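Long-range contacts in cytochrome c-552/4 domain-containing protein (PDB 4QO5), which carries eight c-type hemes as a membrane-associated octaheme cytochrome c and probably takes part in electron transfer: residues Ser62-Glu67 and Cys113-Val118; Asn136-Ala141 and Val458-Glu463; Arg421-Gln426 and Tyr482-Asn487. All coordinates share one frame; numbering follows the deposited sequence.

Contact 1. Residues Ser62-Glu67 and Cys113-Val118; sequences STPLDE and CHRTEV. With HEC (heme c), chain D.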
# COMPACT_ATOMS: atom_id res chain seq x y z
N SER A 62 -28.28 22.71 -10.79
CA SER A 62 -29.32 22.82 -9.79
C SER A 62 -29.79 24.25 -9.53
O SER A 62 -30.88 24.44 -9.02
CB SER A 62 -28.91 22.15 -8.48
OG SER A 62 -27.81 22.81 -7.90
N THR A 63 -28.99 25.25 -9.91
CA THR A 63 -29.49 26.61 -9.84
C THR A 63 -30.53 26.81 -10.94
O THR A 63 -30.24 26.53 -12.10
CB THR A 63 -28.38 27.65 -10.02
OG1 THR A 63 -27.33 27.41 -9.06
CG2 THR A 63 -28.93 29.07 -9.83
N PRO A 64 -31.74 27.28 -10.59
CA PRO A 64 -32.78 27.44 -11.62
C PRO A 64 -32.29 28.28 -12.79
O PRO A 64 -31.55 29.23 -12.57
CB PRO A 64 -33.90 28.18 -10.87
CG PRO A 64 -33.72 27.76 -9.45
CD PRO A 64 -32.24 27.63 -9.25
N LEU A 65 -32.70 27.93 -14.01
CA LEU A 65 -32.17 28.59 -15.19
C LEU A 65 -32.38 30.10 -15.13
O LEU A 65 -31.47 30.85 -15.49
CB LEU A 65 -32.77 28.03 -16.48
CG LEU A 65 -32.14 28.52 -17.79
CD1 LEU A 65 -30.64 28.20 -17.91
CD2 LEU A 65 -32.90 27.92 -18.96
N ASP A 66 -33.55 30.54 -14.68
CA ASP A 66 -33.83 31.97 -14.64
C ASP A 66 -33.04 32.73 -13.56
O ASP A 66 -33.09 33.95 -13.49
CB ASP A 66 -35.34 32.26 -14.54
CG ASP A 66 -35.98 31.70 -13.28
OD1 ASP A 66 -35.27 31.14 -12.42
OD2 ASP A 66 -37.22 31.83 -13.14
N GLU A 67 -32.31 31.99 -12.72
CA GLU A 67 -31.45 32.60 -11.71
C GLU A 67 -29.97 32.50 -12.08
O GLU A 67 -29.11 32.96 -11.32
CB GLU A 67 -31.71 31.98 -10.35
CG GLU A 67 -33.15 32.19 -9.87
CD GLU A 67 -33.36 31.77 -8.43
OE1 GLU A 67 -32.59 32.23 -7.56
OE2 GLU A 67 -34.30 30.99 -8.17
N CYS A 113 -24.25 27.92 -10.63
CA CYS A 113 -25.00 26.88 -11.34
C CYS A 113 -25.32 25.63 -10.53
O CYS A 113 -26.21 24.88 -10.90
CB CYS A 113 -24.27 26.47 -12.61
SG CYS A 113 -24.07 27.92 -13.59
N HIS A 114 -24.61 25.43 -9.42
CA HIS A 114 -24.79 24.24 -8.59
C HIS A 114 -25.13 24.64 -7.18
O HIS A 114 -24.45 24.25 -6.24
CB HIS A 114 -23.51 23.41 -8.57
CG HIS A 114 -23.08 22.97 -9.92
ND1 HIS A 114 -23.88 22.21 -10.73
CD2 HIS A 114 -21.94 23.20 -10.60
CE1 HIS A 114 -23.24 21.96 -11.86
NE2 HIS A 114 -22.07 22.56 -11.81
N ARG A 115 -26.19 25.43 -7.04
CA ARG A 115 -26.58 25.94 -5.73
C ARG A 115 -26.81 24.85 -4.69
O ARG A 115 -26.34 24.95 -3.54
CB ARG A 115 -27.83 26.83 -5.87
CG ARG A 115 -28.36 27.34 -4.54
CD ARG A 115 -28.89 28.75 -4.72
NE ARG A 115 -30.20 28.78 -5.36
CZ ARG A 115 -30.68 29.83 -6.01
NH1 ARG A 115 -29.96 30.93 -6.16
NH2 ARG A 115 -31.89 29.77 -6.55
N THR A 116 -27.49 23.78 -5.08
CA THR A 116 -27.88 22.76 -4.10
C THR A 116 -26.65 22.08 -3.51
O THR A 116 -26.57 21.86 -2.29
CB THR A 116 -28.83 21.72 -4.71
OG1 THR A 116 -30.00 22.38 -5.21
CG2 THR A 116 -29.26 20.70 -3.65
N GLU A 117 -25.67 21.80 -4.37
CA GLU A 117 -24.46 21.13 -3.94
C GLU A 117 -23.68 21.99 -2.95
O GLU A 117 -23.19 21.51 -1.93
CB GLU A 117 -23.59 20.76 -5.15
CG GLU A 117 -24.19 19.66 -6.02
CD GLU A 117 -25.39 20.11 -6.86
OE1 GLU A 117 -25.61 21.33 -7.01
OE2 GLU A 117 -26.13 19.23 -7.36
N VAL A 118 -23.58 23.28 -3.25
CA VAL A 118 -22.85 24.18 -2.37
C VAL A 118 -23.59 24.39 -1.04
O VAL A 118 -22.95 24.40 0.03
CB VAL A 118 -22.54 25.50 -3.09
CG1 VAL A 118 -21.76 26.45 -2.18
CG2 VAL A 118 -21.72 25.21 -4.36
FE HEC D . -20.48 22.52 -13.24
CHA HEC D . -21.59 19.63 -14.71
CHB HEC D . -18.83 20.67 -10.87
CHC HEC D . -19.11 25.35 -12.08
CHD HEC D . -22.48 24.40 -15.31
NA HEC D . -20.23 20.53 -12.88
C1A HEC D . -20.77 19.50 -13.61
C2A HEC D . -20.31 18.24 -13.06
C3A HEC D . -19.55 18.55 -12.00
C4A HEC D . -19.49 19.98 -11.86
CMA HEC D . -18.83 17.56 -11.05
CAA HEC D . -20.69 16.83 -13.60
CBA HEC D . -19.53 16.33 -14.46
CGA HEC D . -19.73 14.89 -14.87
O1A HEC D . -20.88 14.37 -14.85
O2A HEC D . -18.71 14.25 -15.22
NB HEC D . -19.31 22.87 -11.76
C1B HEC D . -18.63 22.02 -10.94
C2B HEC D . -17.68 22.75 -10.16
C3B HEC D . -17.75 24.03 -10.58
C4B HEC D . -18.76 24.14 -11.56
CMB HEC D . -16.75 22.05 -9.14
CAB HEC D . -16.98 25.32 -10.28
CBB HEC D . -15.45 25.04 -10.04
NC HEC D . -20.78 24.50 -13.56
C1C HEC D . -20.08 25.54 -13.02
C2C HEC D . -20.71 26.80 -13.40
C3C HEC D . -21.40 26.48 -14.52
C4C HEC D . -21.61 25.06 -14.49
CMC HEC D . -19.91 28.11 -13.18
CAC HEC D . -22.22 27.33 -15.55
CBC HEC D . -21.75 28.77 -15.85
ND HEC D . -21.79 22.11 -14.73
C1D HEC D . -22.49 23.04 -15.48
C2D HEC D . -23.26 22.39 -16.50
C3D HEC D . -23.00 20.91 -16.32
C4D HEC D . -22.10 20.81 -15.19
CMD HEC D . -24.17 23.03 -17.56
CAD HEC D . -23.62 19.79 -17.19
CBD HEC D . -24.86 19.31 -16.43
CGD HEC D . -25.66 18.31 -17.24
O1D HEC D . -26.74 17.85 -16.74
O2D HEC D . -25.22 17.98 -18.36

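Contact 2. Residues Asn136-Ala141 and Val458-Glu463; sequences NPIYRA and VTLFDE. With CA (calcium ion), chain J; NAG (2-acetamido-2-deoxy-beta-D-glucopyranose), chain K; HEC (heme c), chain E.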
# COMPACT_ATOMS: atom_id res chain seq x y z
N ASN A 136 -9.89 24.55 17.40
CA ASN A 136 -10.14 23.76 18.60
C ASN A 136 -8.84 23.74 19.39
O ASN A 136 -7.83 23.22 18.91
CB ASN A 136 -10.57 22.33 18.21
CG ASN A 136 -10.96 21.49 19.41
OD1 ASN A 136 -10.21 21.40 20.39
ND2 ASN A 136 -12.15 20.89 19.35
N PRO A 137 -8.85 24.32 20.60
CA PRO A 137 -7.59 24.45 21.33
C PRO A 137 -6.94 23.10 21.63
O PRO A 137 -5.71 23.01 21.59
CB PRO A 137 -7.98 25.19 22.62
CG PRO A 137 -9.45 25.00 22.75
CD PRO A 137 -9.99 24.90 21.35
N ILE A 138 -7.74 22.07 21.91
CA ILE A 138 -7.18 20.75 22.17
C ILE A 138 -6.61 20.14 20.89
O ILE A 138 -5.50 19.63 20.89
CB ILE A 138 -8.22 19.78 22.78
CG1 ILE A 138 -8.79 20.36 24.07
CG2 ILE A 138 -7.61 18.41 23.03
CD1 ILE A 138 -7.76 20.63 25.14
N TYR A 139 -7.37 20.19 19.80
CA TYR A 139 -6.90 19.58 18.56
C TYR A 139 -5.71 20.34 18.01
O TYR A 139 -4.80 19.76 17.43
CB TYR A 139 -8.01 19.48 17.51
CG TYR A 139 -9.24 18.72 17.98
CD1 TYR A 139 -9.22 17.98 19.15
CD2 TYR A 139 -10.42 18.74 17.24
CE1 TYR A 139 -10.34 17.30 19.60
CE2 TYR A 139 -11.55 18.05 17.67
CZ TYR A 139 -11.50 17.34 18.85
OH TYR A 139 -12.62 16.66 19.28
N ARG A 140 -5.71 21.66 18.20
CA ARG A 140 -4.59 22.46 17.73
C ARG A 140 -3.32 22.14 18.52
O ARG A 140 -2.20 22.22 18.00
CB ARG A 140 -4.94 23.95 17.82
CG ARG A 140 -3.81 24.89 17.46
CD ARG A 140 -3.31 24.64 16.03
NE ARG A 140 -2.43 25.71 15.58
CZ ARG A 140 -2.86 26.92 15.22
NH1 ARG A 140 -4.16 27.20 15.26
NH2 ARG A 140 -2.00 27.84 14.80
N ALA A 141 -3.50 21.78 19.79
CA ALA A 141 -2.38 21.35 20.61
C ALA A 141 -1.77 20.07 20.04
O ALA A 141 -0.54 19.89 20.06
CB ALA A 141 -2.81 21.17 22.04
N VAL A 458 -0.60 21.56 24.77
CA VAL A 458 0.41 20.84 24.00
C VAL A 458 1.09 19.78 24.88
O VAL A 458 1.58 18.77 24.38
CB VAL A 458 1.45 21.81 23.38
CG1 VAL A 458 2.30 22.45 24.46
CG2 VAL A 458 2.33 21.08 22.36
N THR A 459 1.08 20.00 26.19
CA THR A 459 1.71 19.09 27.14
C THR A 459 0.96 17.77 27.30
O THR A 459 1.43 16.86 27.98
CB THR A 459 1.85 19.73 28.54
OG1 THR A 459 0.54 19.96 29.10
CG2 THR A 459 2.61 21.03 28.45
N LEU A 460 -0.22 17.68 26.69
CA LEU A 460 -0.99 16.44 26.69
C LEU A 460 -0.39 15.43 25.72
O LEU A 460 -0.62 14.23 25.87
CB LEU A 460 -2.43 16.70 26.28
CG LEU A 460 -3.27 17.53 27.24
CD1 LEU A 460 -4.52 18.05 26.54
CD2 LEU A 460 -3.65 16.66 28.44
N PHE A 461 0.37 15.92 24.74
CA PHE A 461 0.70 15.14 23.56
C PHE A 461 2.18 15.18 23.20
O PHE A 461 2.55 14.74 22.11
CB PHE A 461 -0.07 15.66 22.33
CG PHE A 461 -1.55 15.80 22.54
CD1 PHE A 461 -2.34 14.68 22.77
CD2 PHE A 461 -2.16 17.04 22.46
CE1 PHE A 461 -3.70 14.80 22.95
CE2 PHE A 461 -3.51 17.17 22.64
CZ PHE A 461 -4.29 16.06 22.87
N ASP A 462 3.01 15.72 24.08
CA ASP A 462 4.38 16.07 23.69
C ASP A 462 5.46 15.08 24.12
O ASP A 462 6.63 15.28 23.81
CB ASP A 462 4.73 17.50 24.16
CG ASP A 462 4.68 17.66 25.67
OD1 ASP A 462 4.28 16.71 26.36
OD2 ASP A 462 5.00 18.77 26.16
N GLU A 463 5.07 14.02 24.81
CA GLU A 463 6.04 13.02 25.23
C GLU A 463 5.70 11.63 24.69
O GLU A 463 4.57 11.38 24.27
CB GLU A 463 6.16 12.98 26.75
CG GLU A 463 6.68 14.25 27.37
CD GLU A 463 6.49 14.26 28.88
OE1 GLU A 463 7.39 13.78 29.60
OE2 GLU A 463 5.44 14.75 29.34
CA CA J . 3.46 15.91 28.46
C1 NAG K . -0.42 26.65 18.16
C2 NAG K . -0.69 27.15 19.53
C3 NAG K . -0.77 28.67 19.48
C4 NAG K . 0.52 29.24 18.88
C5 NAG K . 0.89 28.52 17.57
C6 NAG K . 2.26 28.88 17.05
C7 NAG K . -1.93 25.60 21.00
C8 NAG K . -3.29 25.14 21.44
N2 NAG K . -1.91 26.57 20.08
O3 NAG K . -1.01 29.18 20.79
O4 NAG K . 0.36 30.61 18.57
O5 NAG K . 0.87 27.09 17.74
O6 NAG K . 3.22 28.97 18.10
O7 NAG K . -0.90 25.12 21.48
FE HEC E . -6.88 14.86 10.29
CHA HEC E . -10.21 14.31 11.12
CHB HEC E . -6.34 15.93 13.50
CHC HEC E . -3.53 15.24 9.62
CHD HEC E . -7.31 13.29 7.31
NA HEC E . -8.05 15.02 11.98
C1A HEC E . -9.41 14.86 12.09
C2A HEC E . -9.83 15.37 13.38
C3A HEC E . -8.74 15.80 14.01
C4A HEC E . -7.61 15.58 13.16
CMA HEC E . -8.61 16.41 15.42
CAA HEC E . -11.28 15.42 13.92
CBA HEC E . -11.72 16.88 13.71
CGA HEC E . -13.16 17.12 14.08
O1A HEC E . -13.42 17.85 15.07
O2A HEC E . -14.05 16.59 13.37
NB HEC E . -5.30 15.48 11.34
C1B HEC E . -5.26 15.85 12.66
C2B HEC E . -3.92 16.24 13.01
C3B HEC E . -3.14 15.98 11.96
C4B HEC E . -4.00 15.56 10.87
CMB HEC E . -3.50 16.64 14.45
CAB HEC E . -1.62 16.07 11.73
CBB HEC E . -0.65 16.06 12.93
NC HEC E . -5.62 14.34 8.83
C1C HEC E . -4.30 14.67 8.65
C2C HEC E . -3.95 14.45 7.26
C3C HEC E . -4.99 13.77 6.76
C4C HEC E . -6.08 13.79 7.66
CMC HEC E . -2.48 14.54 6.75
CAC HEC E . -5.32 13.10 5.43
CBC HEC E . -4.19 12.10 5.05
ND HEC E . -8.51 13.96 9.36
C1D HEC E . -8.43 13.34 8.12
C2D HEC E . -9.70 12.74 7.82
C3D HEC E . -10.60 13.03 9.01
C4D HEC E . -9.78 13.80 9.92
CMD HEC E . -10.07 11.95 6.56
CAD HEC E . -12.07 12.59 9.23
CBD HEC E . -12.02 11.11 9.62
CGD HEC E . -13.37 10.62 10.07
O1D HEC E . -13.56 9.38 10.09
O2D HEC E . -14.25 11.45 10.40
O HOH W 1 4.69 17.91 28.84
O HOH W 2 -6.34 12.52 11.04

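Contact 3. Residues Arg421-Gln426 and Tyr482-Asn487; sequences RLLDTQ and YGTAMN. With HEC (heme c), chain H.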
# COMPACT_ATOMS: atom_id res chain seq x y z
N ARG A 421 -24.40 -4.71 13.45
CA ARG A 421 -24.37 -5.14 14.85
C ARG A 421 -22.95 -5.47 15.31
O ARG A 421 -22.56 -5.15 16.44
CB ARG A 421 -25.29 -6.36 15.06
CG ARG A 421 -26.77 -6.01 15.03
CD ARG A 421 -27.62 -7.13 15.65
NE ARG A 421 -27.41 -8.43 15.00
CZ ARG A 421 -28.09 -8.84 13.93
NH1 ARG A 421 -29.02 -8.07 13.38
NH2 ARG A 421 -27.85 -10.04 13.41
N LEU A 422 -22.19 -6.16 14.46
CA LEU A 422 -20.79 -6.45 14.74
C LEU A 422 -20.04 -5.13 14.94
O LEU A 422 -19.23 -5.00 15.85
CB LEU A 422 -20.17 -7.24 13.58
CG LEU A 422 -18.72 -7.65 13.82
CD1 LEU A 422 -18.65 -8.56 15.05
CD2 LEU A 422 -18.17 -8.35 12.58
N LEU A 423 -20.35 -4.14 14.10
CA LEU A 423 -19.72 -2.83 14.25
C LEU A 423 -20.02 -2.22 15.63
O LEU A 423 -19.10 -1.72 16.29
CB LEU A 423 -20.13 -1.88 13.12
CG LEU A 423 -19.63 -0.42 13.20
CD1 LEU A 423 -18.11 -0.37 13.14
CD2 LEU A 423 -20.23 0.42 12.09
N ASP A 424 -21.28 -2.30 16.09
CA ASP A 424 -21.58 -1.86 17.45
C ASP A 424 -20.72 -2.53 18.52
O ASP A 424 -20.29 -1.86 19.46
CB ASP A 424 -23.06 -2.08 17.79
CG ASP A 424 -23.98 -1.15 17.04
OD1 ASP A 424 -23.50 -0.10 16.54
OD2 ASP A 424 -25.19 -1.46 16.94
N THR A 425 -20.48 -3.83 18.40
CA THR A 425 -19.67 -4.53 19.41
C THR A 425 -18.23 -4.03 19.38
O THR A 425 -17.57 -3.93 20.42
CB THR A 425 -19.70 -6.08 19.27
OG1 THR A 425 -18.87 -6.49 18.17
CG2 THR A 425 -21.14 -6.60 19.09
N GLN A 426 -17.75 -3.71 18.18
CA GLN A 426 -16.38 -3.20 18.05
C GLN A 426 -16.21 -1.78 18.56
O GLN A 426 -15.16 -1.43 19.10
CB GLN A 426 -15.87 -3.35 16.61
CG GLN A 426 -15.77 -4.81 16.23
CD GLN A 426 -15.01 -5.61 17.28
OE1 GLN A 426 -13.78 -5.52 17.37
NE2 GLN A 426 -15.74 -6.38 18.09
N TYR A 482 -13.03 1.16 11.51
CA TYR A 482 -13.11 1.31 10.05
C TYR A 482 -13.19 -0.05 9.35
O TYR A 482 -13.96 -0.23 8.39
CB TYR A 482 -11.86 2.02 9.53
CG TYR A 482 -11.92 3.53 9.49
CD1 TYR A 482 -12.43 4.28 10.55
CD2 TYR A 482 -11.44 4.22 8.39
CE1 TYR A 482 -12.46 5.68 10.49
CE2 TYR A 482 -11.46 5.61 8.33
CZ TYR A 482 -11.97 6.33 9.37
OH TYR A 482 -11.98 7.71 9.28
N GLY A 483 -12.32 -0.97 9.78
CA GLY A 483 -12.20 -2.28 9.16
C GLY A 483 -13.47 -3.09 9.35
O GLY A 483 -13.88 -3.85 8.47
N THR A 484 -14.10 -2.91 10.50
CA THR A 484 -15.36 -3.62 10.79
C THR A 484 -16.48 -3.02 9.95
O THR A 484 -17.22 -3.73 9.30
CB THR A 484 -15.70 -3.54 12.28
OG1 THR A 484 -14.60 -4.04 13.04
CG2 THR A 484 -16.97 -4.35 12.61
N ALA A 485 -16.55 -1.69 9.91
CA ALA A 485 -17.58 -1.01 9.13
C ALA A 485 -17.51 -1.32 7.64
O ALA A 485 -18.55 -1.43 6.98
CB ALA A 485 -17.49 0.51 9.34
N MET A 486 -16.30 -1.45 7.10
CA MET A 486 -16.14 -1.52 5.65
C MET A 486 -15.43 -2.80 5.16
O MET A 486 -14.85 -2.81 4.07
CB MET A 486 -15.44 -0.27 5.13
CG MET A 486 -16.38 0.95 5.18
SD MET A 486 -15.47 2.47 4.88
CE MET A 486 -14.71 2.72 6.49
N ASN A 487 -15.48 -3.83 6.00
CA ASN A 487 -15.10 -5.19 5.61
C ASN A 487 -13.62 -5.36 5.34
O ASN A 487 -13.23 -5.96 4.34
CB ASN A 487 -15.91 -5.63 4.39
CG ASN A 487 -17.38 -5.38 4.56
OD1 ASN A 487 -17.97 -5.78 5.56
ND2 ASN A 487 -17.97 -4.67 3.61
FE HEC H . -17.09 4.12 4.28
CHA HEC H . -17.60 4.78 7.63
CHB HEC H . -15.00 6.81 4.02
CHC HEC H . -16.07 2.99 1.27
CHD HEC H . -19.76 2.09 4.20
NA HEC H . -16.45 5.52 5.56
C1A HEC H . -16.70 5.57 6.93
C2A HEC H . -15.86 6.59 7.51
C3A HEC H . -15.12 7.13 6.52
C4A HEC H . -15.48 6.49 5.28
CMA HEC H . -14.07 8.27 6.64
CAA HEC H . -15.82 6.92 9.01
CBA HEC H . -16.54 8.26 9.25
CGA HEC H . -16.67 8.38 10.74
O1A HEC H . -15.70 8.81 11.41
O2A HEC H . -17.75 7.98 11.27
NB HEC H . -15.84 4.82 2.90
C1B HEC H . -14.97 5.88 3.04
C2B HEC H . -13.95 5.76 2.06
C3B HEC H . -14.26 4.66 1.36
C4B HEC H . -15.46 4.08 1.85
CMB HEC H . -12.79 6.79 1.96
CAB HEC H . -13.61 3.88 0.23
CBB HEC H . -12.08 3.88 0.29
NC HEC H . -17.80 2.92 2.94
C1C HEC H . -17.22 2.45 1.78
C2C HEC H . -18.13 1.54 1.11
C3C HEC H . -18.94 1.13 2.10
C4C HEC H . -18.88 2.08 3.16
CMC HEC H . -17.57 0.67 -0.04
CAC HEC H . -20.09 0.10 2.18
CBC HEC H . -20.00 -1.14 1.28
ND HEC H . -18.47 3.54 5.69
C1D HEC H . -19.48 2.63 5.43
C2D HEC H . -20.22 2.38 6.63
C3D HEC H . -19.53 3.19 7.70
C4D HEC H . -18.46 3.90 7.03
CMD HEC H . -21.43 1.43 6.78
CAD HEC H . -19.93 3.34 9.17
CBD HEC H . -20.98 4.46 9.15
CGD HEC H . -20.99 5.18 10.47
O1D HEC H . -19.95 5.15 11.17
O2D HEC H . -22.04 5.78 10.85

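Contact 1. Residues Ser62-Glu67 and Cys113-Val118
C113 and H114 close a CxxCH heme-attachment motif, and loop 62-67 is bonded to the backbone of the motif and of the helix that follows. Two adjacent amides grip one carbonyl: S62 N reaches C113 O at 3.0 Å, in the carbonyl plane and nearly straight (172°), while T63 N meets the same oxygen from above that plane. S62 OG works in both directions. It accepts T116 N at 3.0 Å in the first turn of the helix and donates to E117 OE1 at 2.8 Å on the syn lone pair, so both of its partners fix its rotation. T63 OG1 has its bond with A111 O.

The ionic part lies further out. R115 bends at chi2 and chi3 to bring NH2 to 2.7 Å from E67 OE1, in the guanidinium plane but above the carboxylate plane; T63 CG2 covers one guanidinium face, 4.2 Å above its plane.

On the heme side, H114 NE2 binds heme FE at 2.1 Å. M43 SD is the other axial ligand, and C113 SG is covalently joined to heme CAC. The loop, running between helices 48-51 and 70-73, thus lies against the start of helix 115-122, with T63 O also held by W52 NE1.

Contact 2. Residues Asn136-Ala141 and Val458-Glu463
A calcium-binding loop, placed between the long helices 413-447 and 464-485, packs here against the N-terminal part of the Asn-capped helix 137-147. No hydrogen bond crosses the interface; the first shell is van der Waals contact. A141 CB points at the loop and meets V458 N at 3.5 Å, the tightest approach. F461, with CG anti to its carbonyl carbon, sends its ring toward the helix: CE2 comes to 3.6 Å from I138 O, and CZ lies 4.1 Å from I138 CG2, the two side chains crossing at about a right angle. L460 adds a looser methyl contact with I138, and L460 CB sits 3.7 Å above the F461 ring, over its centre. Beyond these residues L142 and A145 of the same helix and W469 and V470 of helix 464-485 also touch F461.

The second shell sets the loop's shape. F461 N bonds back to V458 O, closing a turn, and calcium gathers T459 O at 2.3 Å, D462 OD1 at 2.4 Å, E463 OE2 and a water, with H451 O and both carboxylate oxygens of E466 completing seven ligands. T459 and D462 bracket L460 and F461 in sequence, so the metal probably fixes the backbone that presents them.

On the helix side, P137, R140 and A141 neighbour the glycan on N144, while Y139 turns away from the loop and lays a ring face over methyl CMA of a heme. N136 is the N-cap: its OD1 accepts Y139 N at 3.1 Å (165°), the donor standing above the amide carbonyl plane, and I138 N weakly. Its ND2, bonded to P364 O, lies 3.3 Å above the Y139 ring plane, offset toward the rim.

Contact 3. Residues Arg421-Gln426 and Tyr482-Asn487
This is helix-helix packing: helix 413-447 meets the last turn of helix 464-485, just ahead of the heme ligand M486. The tight part centres on T484, whose CG2, anti to the backbone N, presses to 3.5 Å from L423 CA and 3.9 Å from L422 CG. Q426 CG lies 3.5 Å from T484 OG1, which bonds I480 O and T165 OG1 of the third subunit. Alongside, L423 CD2 reaches A485 CB at 3.9 Å, and that methyl also rests on the heme. T161 and T165 of the third subunit cover T425 and Q426. T425 OG1 donates to L422 O at 2.8 Å and accepts Q426 NE2, which also reaches E429 OE1; Q426 OE1 accepts from W498 NE1.

The looser side holds R421, exposed, and D424, partly so; neither touches segment 482-487, and they form salt bridges with E414 and R400.

Y482 faces away, its ring against heme carbon CAA and its OH bonded to a propionate of another heme. A leucine here would lose the hydroxyl bond and the ring contact, and would probably leave the propionate less firmly held. M486, extended at chi2 (169°), puts SD 2.4 Å from heme FE, opposite H288 NE2, and chi3 of -79° turns CE over the porphyrin.

Only contact 3 is wholly buried among its touching residues; contacts 1 and 2 are partly buried, contact 1 alone including exposed residues. The chemistry follows: contact 1 joins its segments by hydrogen bonds and a salt bridge, whereas contacts 2 and 3 have no hydrogen bond across and rely on apolar contact. Contacts 2 and 3 share the helix pair 413-447 and 464-485, at the calcium loop connecting them and where the last turn of 464-485 packs on 413-447, with centres about 29 Å apart. Contact 1, with its centre about 42 Å from that of contact 2, lies across the chain's centre from it. Contacts 1 and 3 each supply an axial iron ligand; contact 2 instead supplies three residues to a calcium site.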